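Long-range contacts in Serine/threonine-protein kinase Tel1 (Chaetomium thermophilum, PDB 6SKY), which phosphorylates proteins on serine and threonine using ATP, and probably senses DNA damage and activates checkpoint signalling: residues I2668-Y2673 / H2764-D2769; V2720-F2725 / I2804-G2809; L2756-R2761 / I2778-A2783; R2799-I2804 / S2938-Y2943. All coordinates share one frame; numbering follows the deposited sequence.

Interaction 1 (I2668-Y2673 / H2764-D2769); sequences IPLHEY and HNILLD. With AGS (phosphothiophosphoric acid-adenylate ester), chain C.
Part of the ATP site of the PI3K-like kinase domain is built here, around the bound ATP analogue AGS. Strand 2667-2669 pairs antiparallel with strand 2766-2769, the middle strand of a small three-stranded sheet. Ile2668 and Leu2768 form a hydrogen-bonded pair. Ile2668 N gives to Leu2768 O at 2.9 Å. Leu2768 N returns an almost straight bond (178°) to Ile2668 O. In both bonds the donor stands above the carbonyl plane. Leu2670 N then meets Ile2766 O nearly along its C=O axis. This bond ties the first turn of helix 2670-2681 to the sheet; Pro2669 is its N-cap.

Pro2669 and Leu2767, a non-hydrogen-bonded pair, face the nucleotide. Leu2767 CD1 lies 3.8 Å from C2 of the adenine, and Pro2669 CG lies 3.5 Å from AGS O2'. On the other sheet face, Leu2768 CD1 meets Leu2670 CD1 at 3.8 Å. Phe2724 and Met2721 also pack on Leu2768.

His2764 and Asn2765 belong to the catalytic loop that runs into the second strand. His2764 O accepts a hydrogen bond from AGS O2' at 2.8 Å. The His2764 ring takes chi1 -78°, with CG beside the backbone N, and so comes back toward the helix. There His2671 turns its ring edge to the His2764 ring face in an offset edge-to-face pair. The centroids are 5.2 Å apart and the planes 70° apart. AGS O2B lies over one face of the His2764 ring. Asn2765 belongs to the magnesium site, and its ND2 is hydrogen-bonded to Asp2760 O.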
# COMPACT_ATOMS: atom_id res chain seq x y z
N ILE A 2668 32.42 -29.26 7.16
CA ILE A 2668 33.69 -29.27 6.44
C ILE A 2668 33.91 -27.85 5.92
O ILE A 2668 32.96 -27.23 5.45
CB ILE A 2668 33.69 -30.31 5.31
CG1 ILE A 2668 35.03 -30.30 4.57
CG2 ILE A 2668 32.57 -30.08 4.33
CD1 ILE A 2668 35.08 -31.26 3.44
N PRO A 2669 35.10 -27.29 6.00
CA PRO A 2669 35.30 -25.94 5.48
C PRO A 2669 35.05 -25.89 3.99
O PRO A 2669 35.29 -26.85 3.27
CB PRO A 2669 36.75 -25.64 5.82
CG PRO A 2669 37.02 -26.47 6.98
CD PRO A 2669 36.27 -27.73 6.77
N LEU A 2670 34.53 -24.76 3.53
CA LEU A 2670 34.16 -24.63 2.13
C LEU A 2670 35.37 -24.77 1.23
O LEU A 2670 35.29 -25.36 0.15
CB LEU A 2670 33.47 -23.29 1.91
CG LEU A 2670 33.11 -22.86 0.50
CD1 LEU A 2670 31.89 -23.57 0.02
CD2 LEU A 2670 32.91 -21.37 0.47
N HIS A 2671 36.51 -24.25 1.66
CA HIS A 2671 37.72 -24.34 0.84
C HIS A 2671 38.27 -25.75 0.79
O HIS A 2671 38.77 -26.18 -0.25
CB HIS A 2671 38.76 -23.37 1.39
CG HIS A 2671 39.68 -22.83 0.35
ND1 HIS A 2671 41.04 -23.08 0.37
CD2 HIS A 2671 39.45 -22.06 -0.73
CE1 HIS A 2671 41.60 -22.48 -0.67
NE2 HIS A 2671 40.66 -21.85 -1.35
N GLU A 2672 38.16 -26.49 1.90
CA GLU A 2672 38.63 -27.87 1.93
C GLU A 2672 37.77 -28.80 1.10
O GLU A 2672 38.24 -29.86 0.70
CB GLU A 2672 38.67 -28.39 3.36
CG GLU A 2672 39.40 -27.49 4.33
CD GLU A 2672 40.90 -27.63 4.27
OE1 GLU A 2672 41.48 -27.47 3.18
OE2 GLU A 2672 41.51 -27.90 5.32
N TYR A 2673 36.51 -28.45 0.86
CA TYR A 2673 35.76 -29.22 -0.13
C TYR A 2673 36.08 -28.75 -1.54
O TYR A 2673 36.27 -29.57 -2.43
CB TYR A 2673 34.26 -29.13 0.11
CG TYR A 2673 33.50 -29.75 -1.04
CD1 TYR A 2673 33.34 -31.12 -1.12
CD2 TYR A 2673 32.98 -28.97 -2.06
CE1 TYR A 2673 32.68 -31.68 -2.17
CE2 TYR A 2673 32.33 -29.53 -3.11
CZ TYR A 2673 32.18 -30.89 -3.16
OH TYR A 2673 31.53 -31.46 -4.21
N HIS A 2764 37.67 -20.09 4.51
CA HIS A 2764 38.00 -20.77 5.74
C HIS A 2764 37.12 -20.35 6.90
O HIS A 2764 37.25 -20.91 7.99
CB HIS A 2764 39.46 -20.54 6.10
CG HIS A 2764 40.41 -21.38 5.32
ND1 HIS A 2764 41.59 -20.88 4.80
CD2 HIS A 2764 40.36 -22.68 4.97
CE1 HIS A 2764 42.22 -21.85 4.17
NE2 HIS A 2764 41.50 -22.95 4.26
N ASN A 2765 36.24 -19.38 6.69
CA ASN A 2765 35.30 -18.92 7.69
C ASN A 2765 33.90 -19.43 7.43
O ASN A 2765 32.99 -19.08 8.18
CB ASN A 2765 35.27 -17.40 7.73
CG ASN A 2765 36.45 -16.82 8.44
OD1 ASN A 2765 37.04 -17.45 9.30
ND2 ASN A 2765 36.80 -15.60 8.09
N ILE A 2766 33.70 -20.24 6.40
CA ILE A 2766 32.40 -20.74 6.00
C ILE A 2766 32.48 -22.26 6.02
O ILE A 2766 33.33 -22.84 5.35
CB ILE A 2766 31.99 -20.22 4.62
CG1 ILE A 2766 32.08 -18.70 4.58
CG2 ILE A 2766 30.62 -20.69 4.25
CD1 ILE A 2766 31.93 -18.12 3.23
N LEU A 2767 31.60 -22.89 6.78
CA LEU A 2767 31.57 -24.33 6.95
C LEU A 2767 30.30 -24.88 6.33
O LEU A 2767 29.24 -24.26 6.43
CB LEU A 2767 31.62 -24.71 8.43
CG LEU A 2767 32.66 -24.03 9.31
CD1 LEU A 2767 32.41 -24.38 10.73
CD2 LEU A 2767 34.03 -24.44 8.91
N LEU A 2768 30.40 -26.04 5.70
CA LEU A 2768 29.27 -26.73 5.11
C LEU A 2768 28.88 -27.89 6.00
O LEU A 2768 29.69 -28.79 6.23
CB LEU A 2768 29.63 -27.24 3.72
CG LEU A 2768 30.12 -26.21 2.72
CD1 LEU A 2768 30.76 -26.91 1.56
CD2 LEU A 2768 28.95 -25.40 2.27
N ASP A 2769 27.66 -27.87 6.50
CA ASP A 2769 27.14 -28.95 7.32
C ASP A 2769 26.63 -30.05 6.41
O ASP A 2769 25.61 -29.89 5.74
CB ASP A 2769 26.03 -28.41 8.22
CG ASP A 2769 25.52 -29.43 9.20
OD1 ASP A 2769 26.16 -30.48 9.37
OD2 ASP A 2769 24.47 -29.19 9.81
PG AGS C . 43.99 -18.34 8.62
S1G AGS C . 43.18 -18.04 6.87
O2G AGS C . 43.25 -17.52 9.70
O3G AGS C . 45.48 -17.92 8.58
PB AGS C . 42.55 -20.45 9.47
O1B AGS C . 41.42 -19.69 8.90
O2B AGS C . 42.62 -21.92 9.06
O3B AGS C . 43.92 -19.84 9.01
PA AGS C . 42.37 -21.73 11.88
O1A AGS C . 43.70 -22.16 12.32
O2A AGS C . 41.37 -21.47 13.01
O3A AGS C . 42.44 -20.41 11.04
O5' AGS C . 41.83 -22.85 10.92
C5' AGS C . 41.59 -24.16 11.45
C4' AGS C . 40.78 -24.96 10.47
O4' AGS C . 39.58 -25.43 11.12
C3' AGS C . 40.29 -24.20 9.24
O3' AGS C . 40.19 -25.07 8.12
C2' AGS C . 38.93 -23.67 9.68
O2' AGS C . 38.05 -23.56 8.58
C1' AGS C . 38.44 -24.75 10.64
N9 AGS C . 37.71 -24.23 11.78
C8 AGS C . 37.98 -23.08 12.47
N7 AGS C . 37.15 -22.85 13.46
C5 AGS C . 36.29 -23.93 13.42
C6 AGS C . 35.18 -24.28 14.21
N6 AGS C . 34.74 -23.56 15.23
N1 AGS C . 34.53 -25.42 13.90
C2 AGS C . 34.96 -26.15 12.87
N3 AGS C . 36.00 -25.92 12.06
C4 AGS C . 36.62 -24.79 12.39

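Interaction 2 (V2720-F2725 / I2804-G2809); sequences VMRYFF and IVDGMG
Arg2722 places CG in the crowded position between its backbone N and carbonyl carbon (chi1 72°). Its chain then runs extended from CG to NE, and the guanidinium turns back to the same oxygen that its own backbone N meets. Asp2806 has CG anti to the backbone N (chi1 -166°), which carries its carboxylate to that point. Asp2806 OD2 is gripped twice. Arg2722 N reaches it at 3.0 Å from above the carboxylate plane. Arg2722 NH2 makes a salt bridge at 3.1 Å to the syn lone pair of Asp2806 OD2, and that oxygen lies close to the guanidinium plane. The two flat groups stand nearly perpendicular, at 88°. Arg2722 NH2 also bonds to Pro2719 O, and NH1 to Tyr2682 OH. Tyr2723 CE1 rests over one face of the guanidinium, toward its rim.

Both segments lie in the C-lobe of the kinase fold. The contact joins the short, weakly bonded helix 2722-2726 to helix 2802-2806 and the turn after it. This second helix follows the activation loop. The carboxylate sits at the N-terminal end of helix 2722-2726, where its charge is probably favoured.

A type I turn follows from Asp2806 to Gly2809. Gly2807 comes close, its CA 4.4 Å from Arg2722 CA. Because this residue is glycine, Met2721 can press CG to 3.8 Å from Gly2807 CA. Met2721 then bends at chi2, and its CE packs on Leu2768. Phe2725 CE2 approaches Gly2807 O at 3.8 Å, and Phe2725 also meets the Tyr2742 ring edge-to-face. The side chain of Met2721 is about 14 Å from AGS.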
# COMPACT_ATOMS: atom_id res chain seq x y z
N VAL A 2720 32.05 -26.22 -9.07
CA VAL A 2720 31.79 -27.63 -8.79
C VAL A 2720 30.92 -27.79 -7.55
O VAL A 2720 30.83 -28.89 -7.00
CB VAL A 2720 33.09 -28.41 -8.60
CG1 VAL A 2720 33.91 -28.38 -9.84
CG2 VAL A 2720 33.86 -27.84 -7.46
N MET A 2721 30.30 -26.72 -7.07
CA MET A 2721 29.61 -26.81 -5.79
C MET A 2721 28.35 -27.66 -5.89
O MET A 2721 27.93 -28.26 -4.89
CB MET A 2721 29.28 -25.42 -5.28
CG MET A 2721 28.66 -25.37 -3.92
SD MET A 2721 29.76 -25.89 -2.62
CE MET A 2721 28.57 -26.16 -1.32
N ARG A 2722 27.76 -27.75 -7.07
CA ARG A 2722 26.54 -28.53 -7.23
C ARG A 2722 26.76 -30.00 -6.94
O ARG A 2722 25.78 -30.72 -6.71
CB ARG A 2722 26.00 -28.38 -8.64
CG ARG A 2722 26.81 -29.08 -9.67
CD ARG A 2722 26.40 -28.64 -11.03
NE ARG A 2722 27.27 -29.19 -12.06
CZ ARG A 2722 28.42 -28.65 -12.42
NH1 ARG A 2722 29.15 -29.21 -13.36
NH2 ARG A 2722 28.86 -27.57 -11.81
N TYR A 2723 28.00 -30.46 -6.92
CA TYR A 2723 28.27 -31.85 -6.59
C TYR A 2723 28.29 -32.11 -5.10
O TYR A 2723 28.10 -33.26 -4.70
CB TYR A 2723 29.59 -32.28 -7.20
CG TYR A 2723 29.53 -32.38 -8.69
CD1 TYR A 2723 30.15 -31.45 -9.49
CD2 TYR A 2723 28.83 -33.40 -9.30
CE1 TYR A 2723 30.09 -31.54 -10.84
CE2 TYR A 2723 28.76 -33.49 -10.65
CZ TYR A 2723 29.39 -32.56 -11.42
OH TYR A 2723 29.33 -32.65 -12.78
N PHE A 2724 28.50 -31.09 -4.27
CA PHE A 2724 28.49 -31.33 -2.83
C PHE A 2724 27.22 -32.05 -2.42
O PHE A 2724 27.24 -32.91 -1.54
CB PHE A 2724 28.62 -30.01 -2.06
CG PHE A 2724 28.55 -30.17 -0.57
CD1 PHE A 2724 29.68 -30.47 0.15
CD2 PHE A 2724 27.36 -30.03 0.10
CE1 PHE A 2724 29.62 -30.62 1.49
CE2 PHE A 2724 27.30 -30.18 1.45
CZ PHE A 2724 28.43 -30.48 2.14
N PHE A 2725 26.11 -31.72 -3.05
CA PHE A 2725 24.83 -32.30 -2.71
C PHE A 2725 24.58 -33.61 -3.42
O PHE A 2725 23.86 -34.45 -2.90
CB PHE A 2725 23.71 -31.31 -3.02
CG PHE A 2725 23.85 -30.02 -2.29
CD1 PHE A 2725 23.42 -29.92 -0.99
CD2 PHE A 2725 24.46 -28.94 -2.87
CE1 PHE A 2725 23.58 -28.76 -0.31
CE2 PHE A 2725 24.61 -27.78 -2.18
CZ PHE A 2725 24.17 -27.69 -0.90
N ILE A 2804 29.38 -20.30 -4.90
CA ILE A 2804 28.26 -20.18 -3.99
C ILE A 2804 26.95 -20.27 -4.77
O ILE A 2804 25.99 -20.90 -4.32
CB ILE A 2804 28.36 -18.88 -3.17
CG1 ILE A 2804 29.10 -19.12 -1.86
CG2 ILE A 2804 26.99 -18.37 -2.81
CD1 ILE A 2804 30.51 -19.51 -2.02
N VAL A 2805 26.90 -19.66 -5.95
CA VAL A 2805 25.69 -19.65 -6.75
C VAL A 2805 25.47 -20.99 -7.44
O VAL A 2805 24.33 -21.36 -7.73
CB VAL A 2805 25.75 -18.49 -7.75
CG1 VAL A 2805 24.54 -18.47 -8.61
CG2 VAL A 2805 25.85 -17.20 -7.01
N ASP A 2806 26.54 -21.72 -7.73
CA ASP A 2806 26.39 -23.02 -8.37
C ASP A 2806 25.65 -24.01 -7.48
O ASP A 2806 24.93 -24.87 -7.99
CB ASP A 2806 27.76 -23.57 -8.75
CG ASP A 2806 27.67 -24.73 -9.71
OD1 ASP A 2806 27.11 -24.56 -10.80
OD2 ASP A 2806 28.17 -25.81 -9.38
N GLY A 2807 25.82 -23.91 -6.17
CA GLY A 2807 25.13 -24.81 -5.28
C GLY A 2807 23.65 -24.54 -5.13
O GLY A 2807 22.95 -25.35 -4.51
N MET A 2808 23.16 -23.43 -5.67
CA MET A 2808 21.77 -23.04 -5.54
C MET A 2808 20.87 -23.64 -6.59
O MET A 2808 19.65 -23.53 -6.47
CB MET A 2808 21.64 -21.52 -5.59
CG MET A 2808 22.08 -20.84 -4.34
SD MET A 2808 22.22 -19.07 -4.53
CE MET A 2808 23.07 -18.72 -3.01
N GLY A 2809 21.42 -24.25 -7.63
CA GLY A 2809 20.59 -24.97 -8.56
C GLY A 2809 20.56 -24.44 -9.97
O GLY A 2809 21.45 -23.71 -10.40

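Interaction 3 (L2756-R2761 / I2778-A2783). With AGS (phosphothiophosphoric acid-adenylate ester), chain C.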
# COMPACT_ATOMS: atom_id res chain seq x y z
N LEU A 2756 25.00 -5.62 8.91
CA LEU A 2756 25.98 -5.39 9.97
C LEU A 2756 27.40 -5.29 9.46
O LEU A 2756 28.33 -5.38 10.26
CB LEU A 2756 25.89 -6.48 11.03
CG LEU A 2756 24.57 -6.63 11.77
CD1 LEU A 2756 24.64 -7.77 12.74
CD2 LEU A 2756 24.23 -5.36 12.50
N GLY A 2757 27.61 -5.11 8.17
CA GLY A 2757 28.93 -4.87 7.65
C GLY A 2757 29.90 -6.02 7.76
O GLY A 2757 31.10 -5.80 7.69
N LEU A 2758 29.40 -7.24 7.90
CA LEU A 2758 30.25 -8.38 8.16
C LEU A 2758 31.24 -8.60 7.02
O LEU A 2758 30.86 -8.67 5.85
CB LEU A 2758 29.39 -9.62 8.36
CG LEU A 2758 30.08 -10.96 8.57
CD1 LEU A 2758 30.86 -10.94 9.85
CD2 LEU A 2758 29.06 -12.06 8.58
N GLY A 2759 32.51 -8.73 7.37
CA GLY A 2759 33.55 -8.94 6.39
C GLY A 2759 34.43 -10.12 6.75
O GLY A 2759 34.12 -10.84 7.70
N ASP A 2760 35.51 -10.33 6.00
CA ASP A 2760 36.42 -11.46 6.19
C ASP A 2760 35.74 -12.78 5.84
O ASP A 2760 35.95 -13.79 6.50
CB ASP A 2760 36.97 -11.48 7.62
CG ASP A 2760 38.17 -12.37 7.77
OD1 ASP A 2760 39.05 -12.35 6.89
OD2 ASP A 2760 38.24 -13.08 8.79
N ARG A 2761 34.94 -12.77 4.79
CA ARG A 2761 34.12 -13.92 4.41
C ARG A 2761 34.83 -14.77 3.35
O ARG A 2761 34.31 -14.99 2.27
CB ARG A 2761 32.76 -13.46 3.90
CG ARG A 2761 31.88 -12.77 4.91
CD ARG A 2761 31.49 -13.71 6.00
NE ARG A 2761 32.33 -13.56 7.18
CZ ARG A 2761 32.57 -14.52 8.05
NH1 ARG A 2761 33.34 -14.29 9.08
NH2 ARG A 2761 32.05 -15.72 7.87
N ILE A 2778 31.66 -18.54 10.84
CA ILE A 2778 32.43 -18.42 12.06
C ILE A 2778 33.34 -17.21 11.90
O ILE A 2778 33.41 -16.60 10.84
CB ILE A 2778 33.24 -19.69 12.36
CG1 ILE A 2778 34.23 -19.96 11.24
CG2 ILE A 2778 32.33 -20.87 12.46
CD1 ILE A 2778 34.97 -21.21 11.40
N ASP A 2779 34.04 -16.85 12.98
CA ASP A 2779 35.06 -15.81 12.94
C ASP A 2779 34.45 -14.47 12.53
O ASP A 2779 34.84 -13.84 11.55
CB ASP A 2779 36.19 -16.25 12.00
CG ASP A 2779 37.46 -15.43 12.13
OD1 ASP A 2779 37.40 -14.18 12.12
OD2 ASP A 2779 38.54 -16.05 12.20
N LEU A 2780 33.48 -14.03 13.32
CA LEU A 2780 32.61 -12.91 12.96
C LEU A 2780 33.09 -11.58 13.53
O LEU A 2780 32.28 -10.71 13.82
CB LEU A 2780 31.18 -13.18 13.43
CG LEU A 2780 30.44 -14.39 12.86
CD1 LEU A 2780 29.12 -14.51 13.53
CD2 LEU A 2780 30.25 -14.24 11.38
N GLY A 2781 34.40 -11.40 13.69
CA GLY A 2781 34.90 -10.25 14.40
C GLY A 2781 35.11 -8.99 13.59
O GLY A 2781 35.14 -7.90 14.15
N VAL A 2782 35.28 -9.12 12.28
CA VAL A 2782 35.46 -7.97 11.39
C VAL A 2782 34.07 -7.58 10.91
O VAL A 2782 33.56 -8.11 9.93
CB VAL A 2782 36.40 -8.29 10.23
CG1 VAL A 2782 36.51 -7.13 9.31
CG2 VAL A 2782 37.76 -8.65 10.76
N ALA A 2783 33.44 -6.66 11.62
CA ALA A 2783 32.10 -6.22 11.29
C ALA A 2783 32.09 -4.71 11.13
O ALA A 2783 33.13 -4.06 11.21
CB ALA A 2783 31.10 -6.66 12.37
PG AGS C . 43.99 -18.34 8.62
S1G AGS C . 43.18 -18.04 6.87
O2G AGS C . 43.25 -17.52 9.70
O3G AGS C . 45.48 -17.92 8.58
PB AGS C . 42.55 -20.45 9.47
O1B AGS C . 41.42 -19.69 8.90
O2B AGS C . 42.62 -21.92 9.06
O3B AGS C . 43.92 -19.84 9.01
PA AGS C . 42.37 -21.73 11.88
O1A AGS C . 43.70 -22.16 12.32
O2A AGS C . 41.37 -21.47 13.01
O3A AGS C . 42.44 -20.41 11.04
O5' AGS C . 41.83 -22.85 10.92
C5' AGS C . 41.59 -24.16 11.45
C4' AGS C . 40.78 -24.96 10.47
O4' AGS C . 39.58 -25.43 11.12
C3' AGS C . 40.29 -24.20 9.24
O3' AGS C . 40.19 -25.07 8.12
C2' AGS C . 38.93 -23.67 9.68
O2' AGS C . 38.05 -23.56 8.58
C1' AGS C . 38.44 -24.75 10.64
N9 AGS C . 37.71 -24.23 11.78
C8 AGS C . 37.98 -23.08 12.47
N7 AGS C . 37.15 -22.85 13.46
C5 AGS C . 36.29 -23.93 13.42
C6 AGS C . 35.18 -24.28 14.21
N6 AGS C . 34.74 -23.56 15.23
N1 AGS C . 34.53 -25.42 13.90
C2 AGS C . 34.96 -26.15 12.87
N3 AGS C . 36.00 -25.92 12.06
C4 AGS C . 36.62 -24.79 12.39
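The two segments are irregular but run in opposite directions side by side, with Leu2758 CA 4.2 Å from Ala2783 CA. One holds the start of the catalytic loop of the PI3K-like kinase fold, the Asp-Arg of its Asp-Arg-His motif. The other opens the activation loop with Asp-Leu-Gly, the counterpart of the DFG motif of protein kinases. Gly2757, with positive phi, ends helix 2732-2755 in a Schellman motif. Gly2759 N then bonds to Val2782 O at 2.8 Å, nearly along the C=O axis.

Arg2761 carries much of the side-chain contact. Its chain bends at chi2 (-65°) and chi3 (98°), so the guanidinium folds over to the other segment. NH1 gives a bond of 2.9 Å to Ile2778 O, in both the carbonyl and the guanidinium planes. Arg2761 NH2 adds a weak bond to the same oxygen, and Arg2761 NE a weak one to Gly2759 O. NH2 also bonds to His2777 ND1. Together these bonds fix the rotation of the guanidinium. Leu2780 CD2 sits 3.7 Å above one face of it, toward the rim, and also touches Leu2758 CD1 at 3.7 Å.

Asp2760 and Asp2779 bring like charges together, OD2 of the first 3.6 Å from OD1 of the second, with carboxylate planes 64° apart. The side chain of Asp2779 is a magnesium ligand, about 3 Å from the ion. Its OD1 also makes a salt bridge with Arg2856. These positive charges probably ease the repulsion. Ile2778 holds CG1 in the crowded position and puts CD1 3.4 Å from AGS N7.

Interaction 4 (R2799-I2804 / S2938-Y2943)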
# COMPACT_ATOMS: atom_id res chain seq x y z
N ARG A 2799 29.58 -12.66 0.22
CA ARG A 2799 30.23 -13.61 -0.68
C ARG A 2799 29.19 -14.29 -1.55
O ARG A 2799 28.34 -15.03 -1.06
CB ARG A 2799 31.04 -14.64 0.10
CG ARG A 2799 31.81 -15.55 -0.79
CD ARG A 2799 32.68 -16.49 -0.03
NE ARG A 2799 33.58 -17.18 -0.93
CZ ARG A 2799 34.84 -16.84 -1.13
NH1 ARG A 2799 35.59 -17.51 -1.98
NH2 ARG A 2799 35.36 -15.84 -0.46
N LEU A 2800 29.25 -14.02 -2.85
CA LEU A 2800 28.35 -14.61 -3.83
C LEU A 2800 29.13 -14.99 -5.08
O LEU A 2800 28.78 -14.61 -6.19
CB LEU A 2800 27.20 -13.66 -4.17
CG LEU A 2800 25.89 -14.24 -4.67
CD1 LEU A 2800 25.31 -15.16 -3.66
CD2 LEU A 2800 24.94 -13.12 -4.96
N THR A 2801 30.23 -15.70 -4.91
CA THR A 2801 31.05 -16.09 -6.04
C THR A 2801 30.32 -17.12 -6.90
O THR A 2801 29.17 -17.48 -6.64
CB THR A 2801 32.39 -16.63 -5.55
OG1 THR A 2801 32.19 -17.89 -4.90
CG2 THR A 2801 32.99 -15.68 -4.58
N ARG A 2802 30.97 -17.58 -7.96
CA ARG A 2802 30.32 -18.52 -8.87
C ARG A 2802 30.07 -19.87 -8.22
O ARG A 2802 29.11 -20.55 -8.57
CB ARG A 2802 31.15 -18.70 -10.13
CG ARG A 2802 31.19 -17.51 -11.04
CD ARG A 2802 32.19 -17.75 -12.14
NE ARG A 2802 33.45 -18.22 -11.61
CZ ARG A 2802 34.27 -19.04 -12.26
NH1 ARG A 2802 33.96 -19.47 -13.46
NH2 ARG A 2802 35.40 -19.43 -11.69
N ASP A 2803 30.92 -20.26 -7.27
CA ASP A 2803 30.71 -21.52 -6.57
C ASP A 2803 29.58 -21.44 -5.56
O ASP A 2803 28.88 -22.42 -5.35
CB ASP A 2803 31.99 -21.96 -5.88
CG ASP A 2803 32.75 -22.98 -6.69
OD1 ASP A 2803 33.71 -22.61 -7.38
OD2 ASP A 2803 32.38 -24.16 -6.64
N ILE A 2804 29.38 -20.30 -4.90
CA ILE A 2804 28.26 -20.18 -3.99
C ILE A 2804 26.95 -20.27 -4.77
O ILE A 2804 25.99 -20.90 -4.32
CB ILE A 2804 28.36 -18.88 -3.17
CG1 ILE A 2804 29.10 -19.12 -1.86
CG2 ILE A 2804 26.99 -18.37 -2.81
CD1 ILE A 2804 30.51 -19.51 -2.02
N SER A 2938 43.69 -11.69 -3.00
CA SER A 2938 43.82 -13.02 -3.59
C SER A 2938 43.50 -14.13 -2.59
O SER A 2938 43.10 -15.22 -3.00
CB SER A 2938 45.23 -13.21 -4.13
OG SER A 2938 46.15 -13.41 -3.08
N GLY A 2939 43.69 -13.88 -1.30
CA GLY A 2939 43.34 -14.88 -0.30
C GLY A 2939 41.85 -15.02 -0.10
O GLY A 2939 41.40 -16.05 0.40
N TRP A 2940 41.09 -13.99 -0.45
CA TRP A 2940 39.64 -14.02 -0.61
C TRP A 2940 39.40 -14.64 -1.97
O TRP A 2940 39.38 -13.95 -2.98
CB TRP A 2940 39.09 -12.60 -0.54
CG TRP A 2940 37.68 -12.40 -0.12
CD1 TRP A 2940 37.27 -11.96 1.09
CD2 TRP A 2940 36.51 -12.55 -0.91
NE1 TRP A 2940 35.91 -11.85 1.11
CE2 TRP A 2940 35.42 -12.21 -0.11
CE3 TRP A 2940 36.28 -12.96 -2.22
CZ2 TRP A 2940 34.12 -12.26 -0.57
CZ3 TRP A 2940 34.99 -13.00 -2.67
CH2 TRP A 2940 33.93 -12.66 -1.86
N ALA A 2941 39.25 -15.96 -2.02
CA ALA A 2941 39.31 -16.62 -3.31
C ALA A 2941 38.09 -16.32 -4.15
O ALA A 2941 37.09 -17.03 -4.08
CB ALA A 2941 39.45 -18.13 -3.12
N ALA A 2942 38.16 -15.27 -4.97
CA ALA A 2942 36.99 -14.85 -5.72
C ALA A 2942 36.82 -15.66 -6.99
O ALA A 2942 35.70 -15.82 -7.47
CB ALA A 2942 37.09 -13.37 -6.05
N TYR A 2943 37.92 -16.15 -7.56
CA TYR A 2943 37.83 -17.04 -8.71
C TYR A 2943 37.02 -18.28 -8.37
O TYR A 2943 36.29 -18.80 -9.21
CB TYR A 2943 39.23 -17.43 -9.18
CG TYR A 2943 40.08 -17.98 -8.08
CD1 TYR A 2943 40.12 -19.33 -7.83
CD2 TYR A 2943 40.84 -17.15 -7.29
CE1 TYR A 2943 40.88 -19.83 -6.82
CE2 TYR A 2943 41.61 -17.65 -6.27
CZ TYR A 2943 41.62 -18.99 -6.05
OH TYR A 2943 42.39 -19.51 -5.03
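One face of the Trp2940 ring carries Arg2799 NH2, 3.3 Å above the plane and over its centre. This is a cation-pi contact. Arg2799 CZ lies 4.3 Å from the centroid of the six-membered ring, 14° off its normal. The guanidinium and ring planes are 37° apart. Thr2801 CG2 lies over one face of the guanidinium, and Ala2941 N lies in plane at its edge.

The contact packs the C-terminal FATC tail onto the kinase domain at the start of helix 2802-2806. The Arg2799 chain has CG anti to the backbone N and stays extended to NE. Arg2799 and Trp2940 thus meet tip to tip, while Arg2799 CG also touches Trp2940 CH2 at 3.7 Å. Arg2799 NH2 has a further partner in Arg2761 O, which probably helps to hold the group above the indole.

Thr2801 is the N-cap of the helix. Its OG1 bonds to the backbone O of Ala2944, the last residue, and its CG2 lies 3.9 Å from Trp2940 CZ3. Tyr2943 itself points away, and its ring meets Phe2717 edge-to-face. Arg2802 bends at chi3 and sends NH1 to Phe2717 O. Its NH2 gives a nearly straight bond (168°) of 2.7 Å to Tyr2943 O, lying in the carbonyl plane, with that oxygen in the guanidinium plane.

Overall arrangement
Interactions 1 and 3 both touch AGS and share the metal site, with Asn2765 in one and Asp2779 in the other. Their centres are 16 Å apart, and Asn2765 O lies 3.0 Å from Ile2778 N, a probable hydrogen bond. Interaction 4 touches both: it joins interaction 3 through Arg2799 NH2 and Arg2761 O, 3.0 Å apart, and Arg2799 CD packs on Ile2766 CD1 of interaction 1. The FATC tail is thereby linked to the catalytic loop, with the Trp2940 side chain about 10 Å from AGS. Interactions 2 and 4 share helix 2802-2806 and Ile2804. Interaction 2 reaches the sheet of interaction 1 through Met2721 and Phe2724 but does not touch interaction 3.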